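Local coordinates for arginine kinase (Cydia pomonella granulosis virus, PDB 6VVG), which probably phosphorylates proteins on serine or threonine as the viral kinase PK-1, and binds AMP in its nucleotide pocket, at residues W196-L207 with A249-A258. Residues are numbered along the deposited sequence; the frame is centred on the assembly and turned at random.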
ATOM      1  N   TRP A 196      17.597   0.609  -6.436  1.00  7.39           N
ATOM      2  CA  TRP A 196      19.023   0.913  -6.370  1.00  9.91           C
ATOM      3  C   TRP A 196      19.665   0.848  -7.749  1.00  8.28           C
ATOM      4  O   TRP A 196      20.537   1.662  -8.070  1.00  6.58           O
ATOM      5  CB  TRP A 196      19.716  -0.039  -5.394  1.00  6.46           C
ATOM      6  CG  TRP A 196      19.237   0.144  -3.981  1.00  9.78           C
ATOM      7  CD1 TRP A 196      18.967  -0.836  -3.071  1.00  9.02           C
ATOM      8  CD2 TRP A 196      18.957   1.388  -3.323  1.00  8.10           C
ATOM      9  NE1 TRP A 196      18.547  -0.278  -1.887  1.00  8.99           N
ATOM     10  CE2 TRP A 196      18.530   1.086  -2.017  1.00  7.34           C
ATOM     11  CE3 TRP A 196      19.033   2.731  -3.711  1.00  6.62           C
ATOM     12  CZ2 TRP A 196      18.179   2.074  -1.100  1.00  9.55           C
ATOM     13  CZ3 TRP A 196      18.682   3.708  -2.800  1.00 11.43           C
ATOM     14  CH2 TRP A 196      18.263   3.375  -1.508  1.00  6.35           C
ATOM     15  N   TRP A 197      19.247  -0.110  -8.580  1.00  7.26           N
ATOM     16  CA  TRP A 197      19.761  -0.170  -9.946  1.00 10.66           C
ATOM     17  C   TRP A 197      19.410   1.101 -10.711  1.00  8.46           C
ATOM     18  O   TRP A 197      20.262   1.692 -11.385  1.00  9.52           O
ATOM     19  CB  TRP A 197      19.204  -1.399 -10.667  1.00  8.78           C
ATOM     20  CG  TRP A 197      19.653  -1.523 -12.089  1.00  7.48           C
ATOM     21  CD1 TRP A 197      19.076  -0.949 -13.185  1.00  8.73           C
ATOM     22  CD2 TRP A 197      20.770  -2.278 -12.573  1.00  6.83           C
ATOM     23  NE1 TRP A 197      19.767  -1.296 -14.321  1.00  9.31           N
ATOM     24  CE2 TRP A 197      20.812  -2.112 -13.972  1.00 10.83           C
ATOM     25  CE3 TRP A 197      21.739  -3.075 -11.960  1.00  8.38           C
ATOM     26  CZ2 TRP A 197      21.782  -2.717 -14.766  1.00  7.63           C
ATOM     27  CZ3 TRP A 197      22.702  -3.675 -12.750  1.00 10.78           C
ATOM     28  CH2 TRP A 197      22.716  -3.493 -14.139  1.00 10.78           C
ATOM     29  N   ALA A 198      18.153   1.538 -10.614  1.00 11.22           N
ATOM     30  CA  ALA A 198      17.751   2.779 -11.267  1.00 11.78           C
ATOM     31  C   ALA A 198      18.548   3.961 -10.732  1.00  9.89           C
ATOM     32  O   ALA A 198      18.927   4.859 -11.493  1.00  8.77           O
ATOM     33  CB  ALA A 198      16.251   3.010 -11.078  1.00 13.11           C
ATOM     34  N   VAL A 199      18.806   3.986  -9.423  1.00  9.79           N
ATOM     35  CA  VAL A 199      19.674   5.022  -8.870  1.00 10.21           C
ATOM     36  C   VAL A 199      21.034   4.981  -9.551  1.00 12.79           C
ATOM     37  O   VAL A 199      21.615   6.022  -9.882  1.00  6.24           O
ATOM     38  CB  VAL A 199      19.805   4.861  -7.344  1.00  9.39           C
ATOM     39  CG1 VAL A 199      20.938   5.738  -6.823  1.00  7.06           C
ATOM     40  CG2 VAL A 199      18.494   5.202  -6.656  1.00 11.11           C
ATOM     41  N   GLY A 200      21.564   3.777  -9.770  1.00  8.01           N
ATOM     42  CA  GLY A 200      22.832   3.655 -10.466  1.00  9.33           C
ATOM     43  C   GLY A 200      22.796   4.261 -11.855  1.00  8.40           C
ATOM     44  O   GLY A 200      23.733   4.947 -12.268  1.00  9.92           O
ATOM     45  N   VAL A 201      21.715   4.018 -12.597  1.00 12.22           N
ATOM     46  CA  VAL A 201      21.602   4.610 -13.926  1.00  9.21           C
ATOM     47  C   VAL A 201      21.535   6.129 -13.822  1.00 11.39           C
ATOM     48  O   VAL A 201      22.198   6.849 -14.579  1.00 11.40           O
ATOM     49  CB  VAL A 201      20.380   4.042 -14.669  1.00 10.80           C
ATOM     50  CG1 VAL A 201      20.230   4.719 -16.030  1.00 14.43           C
ATOM     51  CG2 VAL A 201      20.499   2.533 -14.825  1.00  6.09           C
ATOM     52  N   VAL A 202      20.733   6.638 -12.886  1.00  9.72           N
ATOM     53  CA  VAL A 202      20.649   8.082 -12.686  1.00 10.49           C
ATOM     54  C   VAL A 202      22.020   8.653 -12.353  1.00 10.27           C
ATOM     55  O   VAL A 202      22.415   9.701 -12.878  1.00 10.44           O
ATOM     56  CB  VAL A 202      19.620   8.409 -11.588  1.00  8.40           C
ATOM     57  CG1 VAL A 202      19.653   9.891 -11.249  1.00  7.86           C
ATOM     58  CG2 VAL A 202      18.228   7.979 -12.018  1.00 11.79           C
ATOM     59  N   ALA A 203      22.765   7.980 -11.471  1.00  8.16           N
ATOM     60  CA  ALA A 203      24.079   8.479 -11.077  1.00 12.53           C
ATOM     61  C   ALA A 203      25.019   8.527 -12.273  1.00 13.07           C
ATOM     62  O   ALA A 203      25.737   9.512 -12.480  1.00 12.23           O
ATOM     63  CB  ALA A 203      24.656   7.602  -9.963  1.00  8.24           C
ATOM     64  N   TYR A 204      25.024   7.466 -13.082  1.00 10.21           N
ATOM     65  CA  TYR A 204      25.848   7.477 -14.283  1.00 11.13           C
ATOM     66  C   TYR A 204      25.449   8.620 -15.208  1.00 11.79           C
ATOM     67  O   TYR A 204      26.307   9.273 -15.812  1.00 10.26           O
ATOM     68  CB  TYR A 204      25.741   6.142 -15.018  1.00 10.81           C
ATOM     69  CG  TYR A 204      26.820   5.960 -16.063  1.00  9.45           C
ATOM     70  CD1 TYR A 204      26.743   6.603 -17.297  1.00 14.30           C
ATOM     71  CD2 TYR A 204      27.926   5.165 -15.810  1.00  9.33           C
ATOM     72  CE1 TYR A 204      27.739   6.450 -18.246  1.00 12.99           C
ATOM     73  CE2 TYR A 204      28.920   5.000 -16.756  1.00 11.17           C
ATOM     74  CZ  TYR A 204      28.821   5.644 -17.968  1.00 12.30           C
ATOM     75  OH  TYR A 204      29.813   5.479 -18.908  1.00 21.66           O
ATOM     76  N   GLU A 205      24.147   8.881 -15.322  1.00 11.34           N
ATOM     77  CA  GLU A 205      23.671   9.874 -16.277  1.00  8.96           C
ATOM     78  C   GLU A 205      24.041  11.285 -15.839  1.00 11.63           C
ATOM     79  O   GLU A 205      24.517  12.086 -16.649  1.00 14.83           O
ATOM     80  CB  GLU A 205      22.160   9.734 -16.458  1.00 11.56           C
ATOM     81  CG  GLU A 205      21.777   8.494 -17.253  1.00 11.26           C
ATOM     82  CD  GLU A 205      20.283   8.328 -17.416  1.00 20.35           C
ATOM     83  OE1 GLU A 205      19.565   8.382 -16.396  1.00 19.33           O
ATOM     84  OE2 GLU A 205      19.831   8.137 -18.565  1.00 16.65           O
ATOM     85  N   ILE A 206      23.835  11.617 -14.562  1.00 15.55           N
ATOM     86  CA  ILE A 206      24.164  12.977 -14.145  1.00 10.21           C
ATOM     87  C   ILE A 206      25.672  13.182 -14.109  1.00 12.74           C
ATOM     88  O   ILE A 206      26.161  14.285 -14.382  1.00 12.57           O
ATOM     89  CB  ILE A 206      23.524  13.337 -12.793  1.00  8.69           C
ATOM     90  CG1 ILE A 206      23.934  12.359 -11.694  1.00 16.57           C
ATOM     91  CG2 ILE A 206      22.012  13.405 -12.927  1.00 11.26           C
ATOM     92  CD1 ILE A 206      23.441  12.781 -10.314  1.00 11.76           C
ATOM     93  N   LEU A 207      26.438  12.142 -13.770  1.00 10.93           N
ATOM     94  CA  LEU A 207      27.889  12.292 -13.714  1.00 15.84           C
ATOM     95  C   LEU A 207      28.484  12.436 -15.108  1.00 11.43           C
ATOM     96  O   LEU A 207      29.379  13.263 -15.325  1.00 13.03           O
ATOM     97  CB  LEU A 207      28.515  11.099 -12.992  1.00 10.59           C
ATOM     98  CG  LEU A 207      28.431  11.102 -11.466  1.00 12.78           C
ATOM     99  CD1 LEU A 207      28.783   9.728 -10.906  1.00 11.39           C
ATOM    100  CD2 LEU A 207      29.335  12.173 -10.880  1.00 12.40           C
ATOM    101  N   ALA A 249      34.215   8.261  -8.190  1.00 15.59           N
ATOM    102  CA  ALA A 249      32.932   8.352  -8.879  1.00 14.43           C
ATOM    103  C   ALA A 249      32.778   7.230  -9.895  1.00 13.32           C
ATOM    104  O   ALA A 249      31.696   6.649 -10.034  1.00 16.61           O
ATOM    105  CB  ALA A 249      32.794   9.714  -9.559  1.00 12.02           C
ATOM    106  N   ASN A 250      33.849   6.915 -10.620  1.00 10.65           N
ATOM    107  CA  ASN A 250      33.788   5.808 -11.565  1.00 11.71           C
ATOM    108  C   ASN A 250      33.576   4.488 -10.838  1.00 13.52           C
ATOM    109  O   ASN A 250      32.694   3.708 -11.203  1.00 15.59           O
ATOM    110  CB  ASN A 250      35.057   5.768 -12.411  1.00 12.66           C
ATOM    111  CG  ASN A 250      34.965   6.663 -13.630  1.00 19.70           C
ATOM    112  OD1 ASN A 250      34.174   6.412 -14.542  1.00 13.96           O
ATOM    113  ND2 ASN A 250      35.764   7.721 -13.649  1.00 15.83           N
ATOM    114  N   ASP A 251      34.350   4.234  -9.782  1.00 11.41           N
ATOM    115  CA  ASP A 251      34.173   2.994  -9.034  1.00 14.58           C
ATOM    116  C   ASP A 251      32.753   2.864  -8.500  1.00 16.11           C
ATOM    117  O   ASP A 251      32.221   1.751  -8.413  1.00 13.29           O
ATOM    118  CB  ASP A 251      35.177   2.923  -7.884  1.00 15.64           C
ATOM    119  CG  ASP A 251      35.315   1.525  -7.319  1.00 22.80           C
ATOM    120  OD1 ASP A 251      35.811   0.638  -8.042  1.00 13.27           O
ATOM    121  OD2 ASP A 251      34.918   1.313  -6.154  1.00 12.60           O
ATOM    122  N   PHE A 252      32.123   3.987  -8.150  1.00 12.95           N
ATOM    123  CA  PHE A 252      30.749   3.949  -7.660  1.00  9.06           C
ATOM    124  C   PHE A 252      29.805   3.396  -8.720  1.00 13.58           C
ATOM    125  O   PHE A 252      29.046   2.456  -8.460  1.00 11.61           O
ATOM    126  CB  PHE A 252      30.317   5.350  -7.221  1.00 11.93           C
ATOM    127  CG  PHE A 252      28.936   5.407  -6.629  1.00 10.04           C
ATOM    128  CD1 PHE A 252      28.677   4.860  -5.382  1.00 10.40           C
ATOM    129  CD2 PHE A 252      27.897   6.012  -7.320  1.00 10.53           C
ATOM    130  CE1 PHE A 252      27.405   4.912  -4.837  1.00  9.32           C
ATOM    131  CE2 PHE A 252      26.623   6.064  -6.779  1.00  9.72           C
ATOM    132  CZ  PHE A 252      26.379   5.517  -5.537  1.00 12.78           C
ATOM    133  N   VAL A 253      29.843   3.957  -9.932  1.00 10.23           N
ATOM    134  CA  VAL A 253      28.855   3.563 -10.932  1.00 11.15           C
ATOM    135  C   VAL A 253      29.126   2.148 -11.424  1.00 12.59           C
ATOM    136  O   VAL A 253      28.191   1.387 -11.708  1.00 11.15           O
ATOM    137  CB  VAL A 253      28.807   4.578 -12.091  1.00 10.86           C
ATOM    138  CG1 VAL A 253      28.458   5.968 -11.558  1.00 17.63           C
ATOM    139  CG2 VAL A 253      30.115   4.598 -12.858  1.00 12.31           C
ATOM    140  N   ARG A 254      30.401   1.761 -11.521  1.00  9.91           N
ATOM    141  CA  ARG A 254      30.701   0.377 -11.877  1.00 12.61           C
ATOM    142  C   ARG A 254      30.005  -0.580 -10.915  1.00 10.08           C
ATOM    143  O   ARG A 254      29.306  -1.512 -11.330  1.00  7.99           O
ATOM    144  CB  ARG A 254      32.209   0.106 -11.852  1.00 17.99           C
ATOM    145  CG  ARG A 254      33.102   1.104 -12.558  1.00 39.69           C
ATOM    146  CD  ARG A 254      32.912   1.109 -14.080  1.00 43.90           C
ATOM    147  NE  ARG A 254      34.137   1.526 -14.763  1.00 36.98           N
ATOM    148  CZ  ARG A 254      34.654   0.909 -15.820  1.00 46.07           C
ATOM    149  NH1 ARG A 254      35.777   1.354 -16.367  1.00 38.11           N
ATOM    150  NH2 ARG A 254      34.039  -0.144 -16.342  1.00 34.79           N
ATOM    151  N   ARG A 255      30.214  -0.372  -9.610  1.00  8.85           N
ATOM    152  CA  ARG A 255      29.668  -1.271  -8.600  1.00 10.89           C
ATOM    153  C   ARG A 255      28.166  -1.094  -8.433  1.00 11.42           C
ATOM    154  O   ARG A 255      27.488  -2.040  -8.021  1.00 14.14           O
ATOM    155  CB  ARG A 255      30.394  -1.054  -7.267  1.00 13.12           C
ATOM    156  CG  ARG A 255      31.894  -1.349  -7.363  1.00 13.10           C
ATOM    157  CD  ARG A 255      32.632  -1.276  -6.026  1.00 23.11           C
ATOM    158  NE  ARG A 255      34.054  -1.578  -6.199  1.00 36.90           N
ATOM    159  CZ  ARG A 255      34.616  -2.744  -5.894  1.00 39.05           C
ATOM    160  NH1 ARG A 255      33.883  -3.723  -5.380  1.00 38.66           N
ATOM    161  NH2 ARG A 255      35.914  -2.930  -6.094  1.00 36.68           N
ATOM    162  N   MET A 256      27.627   0.080  -8.766  1.00  8.24           N
ATOM    163  CA  MET A 256      26.177   0.239  -8.745  1.00 10.54           C
ATOM    164  C   MET A 256      25.514  -0.590  -9.840  1.00  9.75           C
ATOM    165  O   MET A 256      24.376  -1.042  -9.669  1.00 12.86           O
ATOM    166  CB  MET A 256      25.797   1.710  -8.914  1.00  5.41           C
ATOM    167  CG  MET A 256      26.041   2.584  -7.700  1.00 15.78           C
ATOM    168  SD  MET A 256      25.017   2.172  -6.277  1.00 13.35           S
ATOM    169  CE  MET A 256      23.370   2.492  -6.915  1.00  9.46           C
ATOM    170  N   LEU A 257      26.204  -0.801 -10.965  1.00  9.50           N
ATOM    171  CA  LEU A 257      25.605  -1.413 -12.146  1.00 10.83           C
ATOM    172  C   LEU A 257      26.235  -2.758 -12.487  1.00  9.31           C
ATOM    173  O   LEU A 257      26.090  -3.240 -13.617  1.00  7.28           O
ATOM    174  CB  LEU A 257      25.704  -0.458 -13.339  1.00  9.06           C
ATOM    175  CG  LEU A 257      24.961   0.860 -13.108  1.00 12.56           C
ATOM    176  CD1 LEU A 257      25.222   1.889 -14.186  1.00 13.23           C
ATOM    177  CD2 LEU A 257      23.453   0.579 -12.985  1.00 11.06           C
ATOM    178  N   ALA A 258      26.918  -3.381 -11.531  1.00  8.28           N
ATOM    179  CA  ALA A 258      27.429  -4.730 -11.728  1.00  9.47           C
ATOM    180  C   ALA A 258      26.295  -5.669 -12.119  1.00  9.95           C
ATOM    181  O   ALA A 258      25.266  -5.735 -11.443  1.00 12.24           O
ATOM    182  CB  ALA A 258      28.107  -5.225 -10.450  1.00  9.17           C
TER
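Met-256 reaches across Gly-200 and ends at Trp-196 O. CB lies 3.9 Å from Gly-200 CA, a packing distance that a bare glycine backbone permits; CG sits over the centre of the Phe-252 ring, one turn back in its own helix. With chi2 at -66° and chi3 also bent, the chain folds round SD, which passes beside Phe-252 CZ, and CE ends against the backbone of the other helix, 3.2 Å from Trp-196 O and close to Gly-200 N and Val-199 CG1. Trp-196 O already accepts the helical bond from Gly-200 N, so the methyl lies against a carbonyl that has its partner.

The axes of segments 196-207 and 249-256 run roughly antiparallel, 146° between their directions, and approach to 9.1 Å. Both belong to the helical C-terminal lobe of the protein kinase fold, where 192-208 corresponds to the F helix and 247-256 to the H helix; helix 115-133 also touches Val-199, Ala-203, Leu-207 and Ala-249, and the contact lies away from the AMP pocket.

Where helix 247-256 ends, Leu-257 turns its two methyls to different partners. CD2 stands over the six-membered ring of Trp-197, 3.9 Å from its centroid and 10° off the normal, which identifies a CH-pi contact; CD1 rests near Gly-200 O. Ala-258 O meets the edge of the same indole, near its plane, 3.5 Å from Trp-197 CZ3.

One turn before Leu-257, Val-253 divides its methyls: CG2 packs obliquely on the Tyr-204 ring, 3.7 Å from CD2, while CG1 touches Leu-207 CD1 at 3.8 Å. The phenol hydroxyl of Tyr-204 hydrogen-bonds to Pro-240 O. Ala-203 CB approaches the edge of the Phe-252 ring, 4.0 Å from CE2.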